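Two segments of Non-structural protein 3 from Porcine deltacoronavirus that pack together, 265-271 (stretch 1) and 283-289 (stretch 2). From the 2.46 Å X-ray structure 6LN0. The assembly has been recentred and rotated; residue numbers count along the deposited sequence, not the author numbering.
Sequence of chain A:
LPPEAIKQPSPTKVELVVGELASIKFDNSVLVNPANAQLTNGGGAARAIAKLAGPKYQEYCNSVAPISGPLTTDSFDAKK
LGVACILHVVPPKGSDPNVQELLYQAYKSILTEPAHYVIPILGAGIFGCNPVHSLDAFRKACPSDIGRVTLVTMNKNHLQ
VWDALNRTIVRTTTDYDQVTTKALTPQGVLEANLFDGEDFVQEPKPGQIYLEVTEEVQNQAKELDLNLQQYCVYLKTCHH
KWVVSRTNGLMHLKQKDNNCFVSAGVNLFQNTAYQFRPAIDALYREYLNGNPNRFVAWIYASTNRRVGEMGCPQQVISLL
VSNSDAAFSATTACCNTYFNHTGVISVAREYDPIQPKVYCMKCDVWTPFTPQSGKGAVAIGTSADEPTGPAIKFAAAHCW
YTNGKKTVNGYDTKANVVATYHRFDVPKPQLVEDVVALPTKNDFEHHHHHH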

# COMPACT_ATOMS: atom_id res chain seq x y z
N GLY A 265 -22.64 16.92 16.32
CA GLY A 265 -22.55 15.64 17.00
C GLY A 265 -21.67 15.70 18.24
O GLY A 265 -22.07 15.24 19.32
N VAL A 266 -20.47 16.28 18.11
CA VAL A 266 -19.57 16.46 19.24
C VAL A 266 -20.16 17.36 20.31
O VAL A 266 -19.83 17.22 21.50
N ASN A 267 -20.99 18.33 19.93
CA ASN A 267 -21.51 19.23 20.94
C ASN A 267 -22.64 18.59 21.74
O ASN A 267 -22.70 18.75 22.96
N LEU A 268 -23.54 17.85 21.09
CA LEU A 268 -24.46 16.98 21.82
C LEU A 268 -23.70 16.06 22.76
O LEU A 268 -24.03 15.94 23.94
N PHE A 269 -22.65 15.40 22.25
CA PHE A 269 -21.93 14.43 23.06
C PHE A 269 -21.36 15.09 24.31
O PHE A 269 -21.45 14.53 25.41
N GLN A 270 -20.79 16.28 24.16
CA GLN A 270 -20.24 16.99 25.30
C GLN A 270 -21.28 17.26 26.38
O GLN A 270 -20.92 17.41 27.55
N ASN A 271 -22.57 17.32 26.02
CA ASN A 271 -23.63 17.52 27.00
C ASN A 271 -24.25 16.23 27.49
O ASN A 271 -25.35 16.26 28.04
N LEU A 283 -7.97 10.57 21.73
CA LEU A 283 -8.18 11.59 20.72
C LEU A 283 -9.01 12.73 21.29
O LEU A 283 -8.74 13.91 21.04
N TYR A 284 -9.98 12.39 22.13
CA TYR A 284 -10.96 13.38 22.59
C TYR A 284 -10.33 14.37 23.55
O TYR A 284 -10.59 15.57 23.46
N ARG A 285 -9.46 13.89 24.44
CA ARG A 285 -8.78 14.83 25.32
C ARG A 285 -7.82 15.74 24.55
O ARG A 285 -7.57 16.87 24.97
N GLU A 286 -7.33 15.31 23.38
CA GLU A 286 -6.63 16.27 22.52
C GLU A 286 -7.58 17.36 22.06
O GLU A 286 -7.33 18.55 22.26
N TYR A 287 -8.68 16.96 21.42
CA TYR A 287 -9.67 17.93 20.95
C TYR A 287 -10.06 18.91 22.05
O TYR A 287 -10.08 20.13 21.84
N LEU A 288 -10.36 18.40 23.25
CA LEU A 288 -10.80 19.27 24.33
C LEU A 288 -9.72 20.23 24.78
O LEU A 288 -10.02 21.17 25.53
N ASN A 289 -8.47 20.04 24.35
CA ASN A 289 -7.37 20.90 24.72
C ASN A 289 -6.83 21.74 23.56
O ASN A 289 -5.86 22.47 23.75

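The two helical segments cross almost at right angles, at 97° between their N-to-C directions, and their axes come no closer than 13.4 Å. With the backbones so far apart, Val266 CA is still 9.7 Å from Tyr284 CA, and Gln270 CA is 9.8 Å from Leu288 CA, and the contact is made by side chains. On the side of the second stretch, most of the buried area comes from two tyrosines. Tyr284 and Tyr287 both direct CA-to-CB toward the first helix and both adopt the t rotamer (chi1 179° and 172°), which carries their rings outward across the gap and brings the hydroxyl ends to the first helix.

Phe269 answers Tyr284 from the other side. It too points toward its partner with chi1 in t (-179°), and its chi2 of -88° sets the ring so that its edge is directed at the face of Tyr284. The centroids lie 5.7 Å apart with the planes at 89°, an edge-to-face pair, and the closest ring carbons, Phe269 CE1 and Tyr284 CZ, are 4.2 Å apart. The hydroxyl of Tyr284 in turn lies near the plane of the Phe269 ring, at its edge, with Tyr284 OH 4.0 Å from Phe269 CD1.

Gln270 touches both tyrosines. Its CA-to-CB bond points sideways, but the m, t conformation (chi1 -72°, chi2 -176°) extends the chain so that its end comes nearer to the second stretch. The aliphatic part meets Tyr284 at the ring edge, Gln270 CG being 3.3 Å from Tyr284 OH, while the amide reaches further: Gln270 NE2 is 4.3 Å from Tyr287 CE1, and Gln270 OE1 is 3.3 Å from Leu288 CD2. Leu288 also starts sideways, and its m, t rotamer (chi1 -80°, chi2 -175°) brings its methyl end to this amide. Chi3 of 88° turns the Gln270 amide so that NE2 makes a weak hydrogen bond back to Val266 O, at 3.5 Å; the same nitrogen lies 3.0 Å from Asn267 OD1. The CA-to-CB bond of Asn267, in m (chi1 -72°), points away from the second stretch, though the end of the side chain comes nearer.

Val266, one turn before Gln270, points toward the second stretch with chi1 in t (-174°) and packs on Tyr287, its CG1 being 3.9 Å from both CE1 and OH of that residue. No hydrogen bond links the two stretches. The contact, which buries 246 Å² in total, rests on van der Waals packing of aromatic and aliphatic groups, together with the Gln270 amide and the tyrosine hydroxyls; the hydroxyl of Tyr287 and the amide of Gln270 have hydrogen-bonding partners elsewhere in the structure.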

# COMPACT_ATOMS: atom_id res chain seq x y z
CB VAL A 266 -18.21 17.00 18.75
CG1 VAL A 266 -17.21 17.05 19.91
CG2 VAL A 266 -17.69 16.11 17.62
CB ASN A 267 -21.95 20.54 20.31
CG ASN A 267 -20.77 21.38 19.88
OD1 ASN A 267 -19.63 21.16 20.36
ND2 ASN A 267 -20.99 22.32 18.97
CB LEU A 268 -25.30 16.16 20.84
CG LEU A 268 -26.35 15.24 21.44
CD1 LEU A 268 -27.39 16.03 22.22
CD2 LEU A 268 -27.01 14.46 20.32
CB PHE A 269 -20.81 13.74 22.26
CG PHE A 269 -20.07 12.71 23.06
CD1 PHE A 269 -18.98 13.06 23.83
CD2 PHE A 269 -20.54 11.41 23.13
CE1 PHE A 269 -18.34 12.13 24.63
CE2 PHE A 269 -19.91 10.47 23.93
CZ PHE A 269 -18.80 10.83 24.66
CB GLN A 270 -19.60 18.30 24.84
CG GLN A 270 -18.28 18.11 24.08
CD GLN A 270 -17.62 19.42 23.71
OE1 GLN A 270 -16.84 19.97 24.49
NE2 GLN A 270 -17.93 19.93 22.51
CB ASN A 271 -24.72 18.44 26.43
CG ASN A 271 -24.34 19.91 26.53
OD1 ASN A 271 -24.03 20.55 25.53
ND2 ASN A 271 -24.30 20.43 27.76
CB LEU A 283 -8.87 10.99 19.49
CG LEU A 283 -8.32 9.67 18.92
CD1 LEU A 283 -8.96 9.37 17.58
CD2 LEU A 283 -6.81 9.68 18.79
CB TYR A 284 -12.13 12.65 23.23
CG TYR A 284 -13.22 13.50 23.78
CD1 TYR A 284 -13.94 14.36 22.98
CD2 TYR A 284 -13.58 13.38 25.12
CE1 TYR A 284 -14.99 15.11 23.51
CE2 TYR A 284 -14.63 14.12 25.65
CZ TYR A 284 -15.33 14.98 24.85
OH TYR A 284 -16.36 15.72 25.38
CB ARG A 285 -8.10 14.08 26.47
CG ARG A 285 -9.13 13.59 27.51
CD ARG A 285 -8.52 13.14 28.85
NE ARG A 285 -7.48 12.12 28.69
CZ ARG A 285 -7.13 11.25 29.63
NH1 ARG A 285 -7.75 11.26 30.81
NH2 ARG A 285 -6.17 10.36 29.41
CB GLU A 286 -6.00 15.56 21.32
CG GLU A 286 -4.73 14.85 21.66
CD GLU A 286 -4.09 14.14 20.48
OE1 GLU A 286 -4.32 14.54 19.31
OE2 GLU A 286 -3.32 13.19 20.73
CB TYR A 287 -10.90 17.19 20.42
CG TYR A 287 -12.10 18.06 20.07
CD1 TYR A 287 -13.02 18.46 21.05
CD2 TYR A 287 -12.34 18.43 18.76
CE1 TYR A 287 -14.11 19.24 20.72
CE2 TYR A 287 -13.45 19.20 18.44
CZ TYR A 287 -14.31 19.60 19.41
OH TYR A 287 -15.40 20.37 19.06
CB LEU A 288 -11.29 18.45 25.52
CG LEU A 288 -12.70 17.87 25.47
CD1 LEU A 288 -13.04 17.20 26.81
CD2 LEU A 288 -13.75 18.90 25.09
CB ASN A 289 -6.23 20.07 25.33
CG ASN A 289 -6.54 19.63 26.75
OD1 ASN A 289 -7.58 19.98 27.31
ND2 ASN A 289 -5.64 18.86 27.34